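Long-range contact in putative xanthine dehydrogenase YAGS fad-binding subunit (Escherichia coli, PDB 5G5G), which probably oxidises aldehydes at a molybdenum centre, as the molybdenum-binding subunit of a periplasmic aldehyde oxidase of the xanthine dehydrogenase family: residues Arg350-Ile363 / Val690-Ile702. Residues are numbered along the deposited sequence; the frame is centred on the assembly and turned at random.
Sequences RAPGEAPGLMALEI and VGELGLCGVSAAI. With MCN (pterin cytosine dinucleotide), chain Y; MOS (dioxothiomolybdenum(VI) ion), chain Z.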
ATOM      1  N   ARG C 350      10.958  -5.806  -0.454  1.00 10.58           N
ATOM      2  CA  ARG C 350      11.970  -4.776  -0.866  1.00 10.86           C
ATOM      3  C   ARG C 350      13.148  -4.686   0.104  1.00 11.75           C
ATOM      4  O   ARG C 350      12.971  -4.293   1.254  1.00 11.92           O
ATOM      5  CB  ARG C 350      11.279  -3.443  -1.022  1.00 10.30           C
ATOM      6  CG  ARG C 350      12.109  -2.418  -1.825  1.00 10.29           C
ATOM      7  CD  ARG C 350      11.246  -1.201  -2.037  1.00 10.87           C
ATOM      8  NE  ARG C 350      11.823  -0.287  -3.008  1.00 11.06           N
ATOM      9  CZ  ARG C 350      11.172   0.695  -3.647  1.00 12.70           C
ATOM     10  NH1 ARG C 350       9.916   0.954  -3.371  1.00 13.79           N
ATOM     11  NH2 ARG C 350      11.806   1.458  -4.530  1.00 12.22           N
ATOM     12  N   ALA C 351      14.323  -5.055  -0.385  1.00 11.31           N
ATOM     13  CA  ALA C 351      15.587  -5.135   0.407  1.00 12.21           C
ATOM     14  C   ALA C 351      15.455  -6.140   1.556  1.00 12.21           C
ATOM     15  O   ALA C 351      15.667  -5.822   2.737  1.00 11.96           O
ATOM     16  CB  ALA C 351      16.033  -3.761   0.910  1.00 12.13           C
ATOM     17  N   PRO C 352      15.208  -7.403   1.215  1.00 13.21           N
ATOM     18  CA  PRO C 352      15.145  -8.425   2.245  1.00 13.49           C
ATOM     19  C   PRO C 352      16.463  -8.464   3.004  1.00 13.41           C
ATOM     20  O   PRO C 352      17.548  -8.381   2.383  1.00 12.65           O
ATOM     21  CB  PRO C 352      14.958  -9.740   1.472  1.00 14.38           C
ATOM     22  CG  PRO C 352      15.127  -9.393   0.051  1.00 14.86           C
ATOM     23  CD  PRO C 352      15.001  -7.945  -0.137  1.00 13.68           C
ATOM     24  N   GLY C 353      16.324  -8.517   4.314  1.00 13.38           N
ATOM     25  CA  GLY C 353      17.473  -8.540   5.200  1.00 13.54           C
ATOM     26  C   GLY C 353      17.992  -7.151   5.507  1.00 13.85           C
ATOM     27  O   GLY C 353      18.015  -6.751   6.681  1.00 13.09           O
ATOM     28  N   GLU C 354      18.457  -6.392   4.496  1.00 13.37           N
ATOM     29  CA  GLU C 354      18.995  -5.063   4.788  1.00 13.93           C
ATOM     30  C   GLU C 354      17.958  -4.105   5.325  1.00 12.83           C
ATOM     31  O   GLU C 354      18.246  -3.298   6.208  1.00 12.42           O
ATOM     32  CB  GLU C 354      19.689  -4.444   3.552  1.00 14.95           C
ATOM     33  CG  GLU C 354      21.166  -4.781   3.474  1.00 16.79           C
ATOM     34  CD  GLU C 354      21.468  -6.148   2.934  1.00 19.48           C
ATOM     35  OE1 GLU C 354      20.573  -6.876   2.469  1.00 19.71           O
ATOM     36  OE2 GLU C 354      22.664  -6.497   2.976  1.00 24.60           O
ATOM     37  N   ALA C 355      16.719  -4.171   4.847  1.00 12.13           N
ATOM     38  CA  ALA C 355      15.754  -3.185   5.373  1.00 11.57           C
ATOM     39  C   ALA C 355      15.621  -3.320   6.925  1.00 11.88           C
ATOM     40  O   ALA C 355      15.869  -2.370   7.652  1.00 12.14           O
ATOM     41  CB  ALA C 355      14.410  -3.283   4.649  1.00 11.71           C
ATOM     42  N   PRO C 356      15.282  -4.514   7.451  1.00 12.39           N
ATOM     43  CA  PRO C 356      15.200  -4.633   8.916  1.00 12.23           C
ATOM     44  C   PRO C 356      16.546  -4.618   9.614  1.00 12.23           C
ATOM     45  O   PRO C 356      16.659  -4.090  10.751  1.00 13.13           O
ATOM     46  CB  PRO C 356      14.429  -5.951   9.129  1.00 12.60           C
ATOM     47  CG  PRO C 356      14.752  -6.772   7.893  1.00 12.60           C
ATOM     48  CD  PRO C 356      14.824  -5.759   6.778  1.00 12.37           C
ATOM     49  N   GLY C 357      17.594  -5.114   8.966  1.00 11.93           N
ATOM     50  CA  GLY C 357      18.917  -5.084   9.594  1.00 11.89           C
ATOM     51  C   GLY C 357      19.384  -3.678   9.867  1.00 11.97           C
ATOM     52  O   GLY C 357      19.909  -3.395  10.944  1.00 11.93           O
ATOM     53  N   LEU C 358      19.253  -2.796   8.874  1.00 11.14           N
ATOM     54  CA  LEU C 358      19.601  -1.375   9.064  1.00 11.36           C
ATOM     55  C   LEU C 358      18.627  -0.662   9.956  1.00 11.33           C
ATOM     56  O   LEU C 358      19.016   0.299  10.624  1.00 11.23           O
ATOM     57  CB  LEU C 358      19.706  -0.655   7.701  1.00 11.14           C
ATOM     58  CG  LEU C 358      20.882  -1.166   6.855  1.00 11.11           C
ATOM     59  CD1 LEU C 358      20.665  -0.777   5.400  1.00 11.25           C
ATOM     60  CD2 LEU C 358      22.181  -0.551   7.351  1.00 11.36           C
ATOM     61  N   MET C 359      17.372  -1.116  10.003  1.00 11.29           N
ATOM     62  CA  MET C 359      16.419  -0.523  10.975  1.00 11.99           C
ATOM     63  C   MET C 359      16.956  -0.668  12.425  1.00 12.44           C
ATOM     64  O   MET C 359      16.764   0.234  13.235  1.00 13.16           O
ATOM     65  CB  MET C 359      15.047  -1.146  10.871  1.00 12.35           C
ATOM     66  CG  MET C 359      14.238  -0.625   9.694  1.00 12.07           C
ATOM     67  SD  MET C 359      12.778  -1.573   9.265  1.00 13.37           S
ATOM     68  CE  MET C 359      11.614  -0.905  10.431  1.00 13.67           C
ATOM     69  N   ALA C 360      17.659  -1.757  12.688  1.00 12.01           N
ATOM     70  CA  ALA C 360      18.352  -1.982  13.961  1.00 12.81           C
ATOM     71  C   ALA C 360      19.760  -1.354  14.002  1.00 13.13           C
ATOM     72  O   ALA C 360      20.047  -0.590  14.930  1.00 12.77           O
ATOM     73  CB  ALA C 360      18.417  -3.458  14.270  1.00 13.49           C
ATOM     74  N   LEU C 361      20.646  -1.736  13.072  1.00 12.46           N
ATOM     75  CA  LEU C 361      22.014  -1.313  13.139  1.00 13.17           C
ATOM     76  C   LEU C 361      22.174   0.207  13.194  1.00 13.24           C
ATOM     77  O   LEU C 361      23.028   0.727  13.953  1.00 13.36           O
ATOM     78  CB  LEU C 361      22.839  -1.893  11.953  1.00 12.94           C
ATOM     79  CG  LEU C 361      24.260  -1.407  11.789  1.00 13.05           C
ATOM     80  CD1 LEU C 361      25.069  -1.858  13.021  1.00 13.51           C
ATOM     81  CD2 LEU C 361      24.835  -1.997  10.518  1.00 13.25           C
ATOM     82  N   GLU C 362      21.382   0.921  12.391  1.00 12.60           N
ATOM     83  CA  GLU C 362      21.540   2.380  12.263  1.00 12.70           C
ATOM     84  C   GLU C 362      20.978   3.170  13.453  1.00 12.88           C
ATOM     85  O   GLU C 362      21.416   4.285  13.707  1.00 13.23           O
ATOM     86  CB  GLU C 362      20.970   2.852  10.911  1.00 11.95           C
ATOM     87  CG  GLU C 362      21.759   2.262   9.760  1.00 12.06           C
ATOM     88  CD  GLU C 362      23.224   2.721   9.754  1.00 13.30           C
ATOM     89  OE1 GLU C 362      23.450   3.955   9.707  1.00 12.94           O
ATOM     90  OE2 GLU C 362      24.165   1.844   9.773  1.00 14.62           O
ATOM     91  N   ILE C 363      20.117   2.543  14.248  1.00 12.26           N
ATOM     92  CA  ILE C 363      19.815   3.112  15.603  1.00 12.30           C
ATOM     93  C   ILE C 363      20.988   2.831  16.535  1.00 12.78           C
ATOM     94  O   ILE C 363      21.406   3.722  17.263  1.00 13.81           O
ATOM     95  CB  ILE C 363      18.501   2.576  16.236  1.00 12.35           C
ATOM     96  CG1 ILE C 363      17.303   2.893  15.349  1.00 12.17           C
ATOM     97  CG2 ILE C 363      18.322   3.129  17.631  1.00 12.56           C
ATOM     98  CD1 ILE C 363      15.961   2.310  15.811  1.00 12.42           C
ATOM     99  N   VAL C 690      19.534   0.357  -7.699  1.00 11.66           N
ATOM    100  CA  VAL C 690      19.028   1.426  -6.804  1.00 12.42           C
ATOM    101  C   VAL C 690      17.697   1.190  -6.121  1.00 12.31           C
ATOM    102  O   VAL C 690      17.397   1.805  -5.087  1.00 11.50           O
ATOM    103  CB  VAL C 690      18.995   2.773  -7.524  1.00 13.44           C
ATOM    104  CG1 VAL C 690      17.757   2.925  -8.401  1.00 13.89           C
ATOM    105  CG2 VAL C 690      19.185   3.935  -6.533  1.00 14.54           C
ATOM    106  N   GLY C 691      16.872   0.377  -6.739  1.00 11.68           N
ATOM    107  CA  GLY C 691      15.486   0.191  -6.286  1.00 11.69           C
ATOM    108  C   GLY C 691      15.283  -0.351  -4.874  1.00 11.51           C
ATOM    109  O   GLY C 691      14.232  -0.071  -4.282  1.00 11.46           O
ATOM    110  N   GLU C 692      16.267  -1.106  -4.367  1.00 11.32           N
ATOM    111  CA  GLU C 692      16.269  -1.579  -2.985  1.00 11.53           C
ATOM    112  C   GLU C 692      17.087  -0.695  -2.065  1.00 12.16           C
ATOM    113  O   GLU C 692      16.661  -0.407  -0.943  1.00 12.92           O
ATOM    114  CB  GLU C 692      16.681  -3.044  -2.924  1.00 12.98           C
ATOM    115  CG  GLU C 692      15.730  -4.011  -3.642  1.00 13.26           C
ATOM    116  CD  GLU C 692      16.149  -5.468  -3.450  1.00 14.87           C
ATOM    117  OE1 GLU C 692      17.273  -5.846  -3.828  1.00 14.87           O
ATOM    118  OE2 GLU C 692      15.315  -6.206  -2.869  1.00 17.55           O
ATOM    119  N   LEU C 693      18.232  -0.227  -2.561  1.00 12.21           N
ATOM    120  CA  LEU C 693      19.101   0.712  -1.846  1.00 12.65           C
ATOM    121  C   LEU C 693      18.294   1.878  -1.273  1.00 12.12           C
ATOM    122  O   LEU C 693      18.491   2.291  -0.137  1.00 11.48           O
ATOM    123  CB  LEU C 693      20.191   1.237  -2.783  1.00 12.54           C
ATOM    124  CG  LEU C 693      21.012   2.376  -2.153  1.00 13.11           C
ATOM    125  CD1 LEU C 693      21.857   1.892  -0.972  1.00 13.44           C
ATOM    126  CD2 LEU C 693      21.860   2.998  -3.260  1.00 14.08           C
ATOM    127  N   GLY C 694      17.349   2.374  -2.064  1.00 12.05           N
ATOM    128  CA  GLY C 694      16.605   3.547  -1.672  1.00 11.73           C
ATOM    129  C   GLY C 694      15.914   3.419  -0.369  1.00 11.97           C
ATOM    130  O   GLY C 694      15.653   4.438   0.286  1.00 12.87           O
ATOM    131  N   LEU C 695      15.469   2.202  -0.046  1.00 11.44           N
ATOM    132  CA  LEU C 695      14.795   1.934   1.225  1.00 11.70           C
ATOM    133  C   LEU C 695      15.730   1.777   2.448  1.00 12.28           C
ATOM    134  O   LEU C 695      15.352   2.009   3.578  1.00 13.33           O
ATOM    135  CB  LEU C 695      13.962   0.652   1.073  1.00 11.52           C
ATOM    136  CG  LEU C 695      13.173   0.162   2.254  1.00 11.89           C
ATOM    137  CD1 LEU C 695      12.186   1.215   2.701  1.00 12.90           C
ATOM    138  CD2 LEU C 695      12.407  -1.114   1.929  1.00 12.42           C
ATOM    139  N   CYS C 696      16.926   1.294   2.179  1.00 12.37           N
ATOM    140  CA  CYS C 696      17.889   0.890   3.178  1.00 12.36           C
ATOM    141  C   CYS C 696      18.352   2.058   4.008  1.00 12.89           C
ATOM    142  O   CYS C 696      18.916   3.025   3.459  1.00 13.13           O
ATOM    143  CB  CYS C 696      19.068   0.264   2.483  1.00 12.36           C
ATOM    144  SG  CYS C 696      18.629  -1.329   1.660  1.00 13.38           S
ATOM    145  N   GLY C 697      18.114   1.979   5.323  1.00 12.46           N
ATOM    146  CA  GLY C 697      18.439   3.072   6.219  1.00 12.94           C
ATOM    147  C   GLY C 697      17.379   4.147   6.455  1.00 12.94           C
ATOM    148  O   GLY C 697      17.489   4.921   7.401  1.00 12.57           O
ATOM    149  N   VAL C 698      16.323   4.180   5.650  1.00 12.50           N
ATOM    150  CA  VAL C 698      15.348   5.254   5.760  1.00 12.86           C
ATOM    151  C   VAL C 698      14.648   5.240   7.126  1.00 12.11           C
ATOM    152  O   VAL C 698      14.524   6.279   7.791  1.00 11.81           O
ATOM    153  CB  VAL C 698      14.259   5.177   4.640  1.00 13.59           C
ATOM    154  CG1 VAL C 698      13.115   6.144   4.910  1.00 14.26           C
ATOM    155  CG2 VAL C 698      14.896   5.477   3.258  1.00 14.66           C
ATOM    156  N   SER C 699      14.165   4.077   7.516  1.00 11.69           N
ATOM    157  CA  SER C 699      13.356   3.992   8.725  1.00 11.70           C
ATOM    158  C   SER C 699      14.186   4.369   9.957  1.00 11.81           C
ATOM    159  O   SER C 699      13.685   5.007  10.881  1.00 11.53           O
ATOM    160  CB  SER C 699      12.781   2.575   8.889  1.00 12.53           C
ATOM    161  OG  SER C 699      11.943   2.303   7.785  1.00 13.53           O
ATOM    162  N   ALA C 700      15.445   3.942   9.979  1.00 11.70           N
ATOM    163  CA  ALA C 700      16.263   4.316  11.133  1.00 12.10           C
ATOM    164  C   ALA C 700      16.575   5.804  11.143  1.00 12.08           C
ATOM    165  O   ALA C 700      16.700   6.406  12.210  1.00 11.98           O
ATOM    166  CB  ALA C 700      17.561   3.560  11.170  1.00 12.72           C
ATOM    167  N   ALA C 701      16.778   6.415   9.977  1.00 11.82           N
ATOM    168  CA  ALA C 701      16.960   7.877   9.969  1.00 11.71           C
ATOM    169  C   ALA C 701      15.744   8.571  10.580  1.00 11.75           C
ATOM    170  O   ALA C 701      15.912   9.454  11.387  1.00 11.53           O
ATOM    171  CB  ALA C 701      17.222   8.406   8.589  1.00 12.20           C
ATOM    172  N   ILE C 702      14.522   8.085  10.291  1.00 11.06           N
ATOM    173  CA  ILE C 702      13.336   8.620  10.952  1.00 11.62           C
ATOM    174  C   ILE C 702      13.329   8.363  12.481  1.00 11.65           C
ATOM    175  O   ILE C 702      13.029   9.255  13.278  1.00 12.10           O
ATOM    176  CB  ILE C 702      12.080   8.052  10.270  1.00 11.20           C
ATOM    177  CG1 ILE C 702      12.071   8.528   8.803  1.00 11.34           C
ATOM    178  CG2 ILE C 702      10.790   8.445  11.022  1.00 11.85           C
ATOM    179  CD1 ILE C 702      11.037   7.772   7.981  1.00 11.04           C
TER
HETATM  180  N1  MCN Y 921      17.810   2.807 -12.403  1.00 10.61           N
HETATM  181  C2  MCN Y 921      18.488   3.824 -13.216  1.00 10.31           C
HETATM  182  N3  MCN Y 921      19.970   3.505 -13.023  1.00 10.44           N
HETATM  183  C4  MCN Y 921      20.622   2.660 -12.243  1.00 10.65           C
HETATM  184  C5  MCN Y 921      19.704   1.654 -11.605  1.00 10.58           C
HETATM  185  C6  MCN Y 921      18.415   1.821 -11.660  1.00 10.31           C
HETATM  186  O2  MCN Y 921      18.069   4.631 -13.865  1.00 10.67           O
HETATM  187  N4  MCN Y 921      21.888   2.543 -12.054  1.00 10.72           N
HETATM  188  C1' MCN Y 921      16.384   3.074 -12.307  1.00 10.98           C
HETATM  189  C2D MCN Y 921      15.623   2.656 -13.620  1.00 11.03           C
HETATM  190  O2' MCN Y 921      14.436   3.434 -13.755  1.00 11.43           O
HETATM  191  C3' MCN Y 921      15.335   1.285 -13.270  1.00 11.03           C
HETATM  192  C4D MCN Y 921      14.923   1.152 -11.735  1.00 10.70           C
HETATM  193  O4D MCN Y 921      15.811   2.277 -11.264  1.00 10.68           O
HETATM  194  O3' MCN Y 921      14.273   0.579 -14.007  1.00 10.71           O
HETATM  195  C5' MCN Y 921      15.206   0.035 -10.916  1.00 10.12           C
HETATM  196  O5' MCN Y 921      16.327  -0.707 -11.337  1.00  9.80           O
HETATM  197  PA  MCN Y 921      16.978  -1.694 -10.334  1.00  9.99           P
HETATM  198  O1A MCN Y 921      17.924  -2.579 -11.144  1.00 10.68           O
HETATM  199  O2A MCN Y 921      17.453  -0.965  -9.126  1.00 11.05           O
HETATM  200  O3A MCN Y 921      15.690  -2.654  -9.824  1.00 10.74           O
HETATM  201  PB  MCN Y 921      15.150  -3.900 -10.635  1.00 10.73           P
HETATM  202  O1B MCN Y 921      15.886  -5.111 -10.257  1.00 10.42           O
HETATM  203  O2B MCN Y 921      15.018  -3.540 -12.079  1.00 11.19           O
HETATM  204  O3B MCN Y 921      13.678  -3.892 -10.081  1.00 10.06           O
HETATM  205  C10 MCN Y 921      13.382  -4.583  -8.795  1.00  9.75           C
HETATM  206  C9' MCN Y 921      13.249  -3.662  -7.634  1.00  9.77           C
HETATM  207  C8' MCN Y 921      13.078  -4.599  -6.317  1.00  9.95           C
HETATM  208  S8' MCN Y 921      14.046  -5.948  -6.094  1.00  9.98           S
HETATM  209  C7' MCN Y 921      12.080  -4.352  -5.621  1.00  9.79           C
HETATM  210  S7' MCN Y 921      11.609  -5.395  -4.248  1.00  9.88           S
HETATM  211  C6' MCN Y 921      11.294  -3.007  -5.698  1.00  9.78           C
HETATM  212  C7  MCN Y 921      12.142  -2.080  -6.691  1.00  9.15           C
HETATM  213  O9' MCN Y 921      12.382  -2.685  -7.897  1.00  9.76           O
HETATM  214  N5' MCN Y 921       9.989  -3.416  -6.439  1.00  9.12           N
HETATM  215  C4A MCN Y 921       9.147  -2.334  -7.042  1.00  9.51           C
HETATM  216  N8' MCN Y 921      11.303  -0.900  -6.991  1.00  9.39           N
HETATM  217  C4B MCN Y 921      10.007  -1.057  -7.337  1.00  9.53           C
HETATM  218  N1' MCN Y 921       9.296   0.063  -7.769  1.00  9.54           N
HETATM  219  C2' MCN Y 921       8.037  -0.031  -8.372  1.00 10.12           C
HETATM  220  N2' MCN Y 921       7.388   0.964  -8.746  1.00  9.93           N
HETATM  221  N3' MCN Y 921       7.350  -1.174  -8.067  1.00  9.78           N
HETATM  222  C4' MCN Y 921       7.800  -2.409  -7.628  1.00 10.23           C
HETATM  223  O4' MCN Y 921       7.264  -3.509  -7.397  1.00  9.07           O
HETATM  224 MO   MOS Z 922      12.877  -7.295  -4.585  1.00 12.91          MO
HETATM  225  S   MOS Z 922      12.435  -8.167  -2.484  0.60 14.31           S
HETATM  226  O1  MOS Z 922      11.709  -8.323  -5.465  1.00 12.77           O
HETATM  227  O2  MOS Z 922      14.534  -8.556  -4.362  1.00 14.52           O
HETATM  228  O   HOH W   1      16.324   0.153   6.634  1.00 13.67           O
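A700 plugs as a knob into a hole formed by L358, M359, E362 and I363, its CB 3.5 Å from E362 CB, where helices 354-363 and 698-702 run roughly parallel, 30° apart and 7.9 Å between axes. Beside it, M359 lays CG alongside S699 CB; the bend at chi3 (83°) brings CE back to the same serine carbon. L358 CD1 is pressed tightly on C696 CB (3.5 Å), while C696 SG touches both A351 CB and E354 CB. L695, with CG anti to its N (chi1 180°), sets CD2 against A355 CB, R350 CB and the R350 carbonyl O. Near G697, the N-cap of helix 698-702, a water accepts from G697 N and donates to A355 O, bridging the two backbones.

Toward the cofactor the contact turns polar. The extended R350 side chain donates from NE (2.7 Å) and NH2 (2.9 Å) to the one oxygen, G691 O, which lies in the guanidinium plane; N8' of the pterin lies above one face, displaced toward its rim. With R350 cut back to an alanine, G691 O is likely to lose both donors and a gap to open beside the pterin. V690 N and G691 N both donate to phosphate oxygen O2A of the dinucleotide. A351 N hydrogen-bonds to E692 OE2 (2.9 Å), meeting it from above the carboxylate plane; this oxygen is also 2.9 Å from O2 of the molybdenum group, and E692 OE1 is salt-bridged to R440. R350, P352 and E692 contribute part of the molybdenum pocket, in which the metal is bound by sulfurs S7' and S8' of the cofactor.

Around this buried pair, strand 285-293 packs on P356, A360 and L361, strand 584-596 backs V698, A701 and I702, and helix 619-638 lies against R350 and S699.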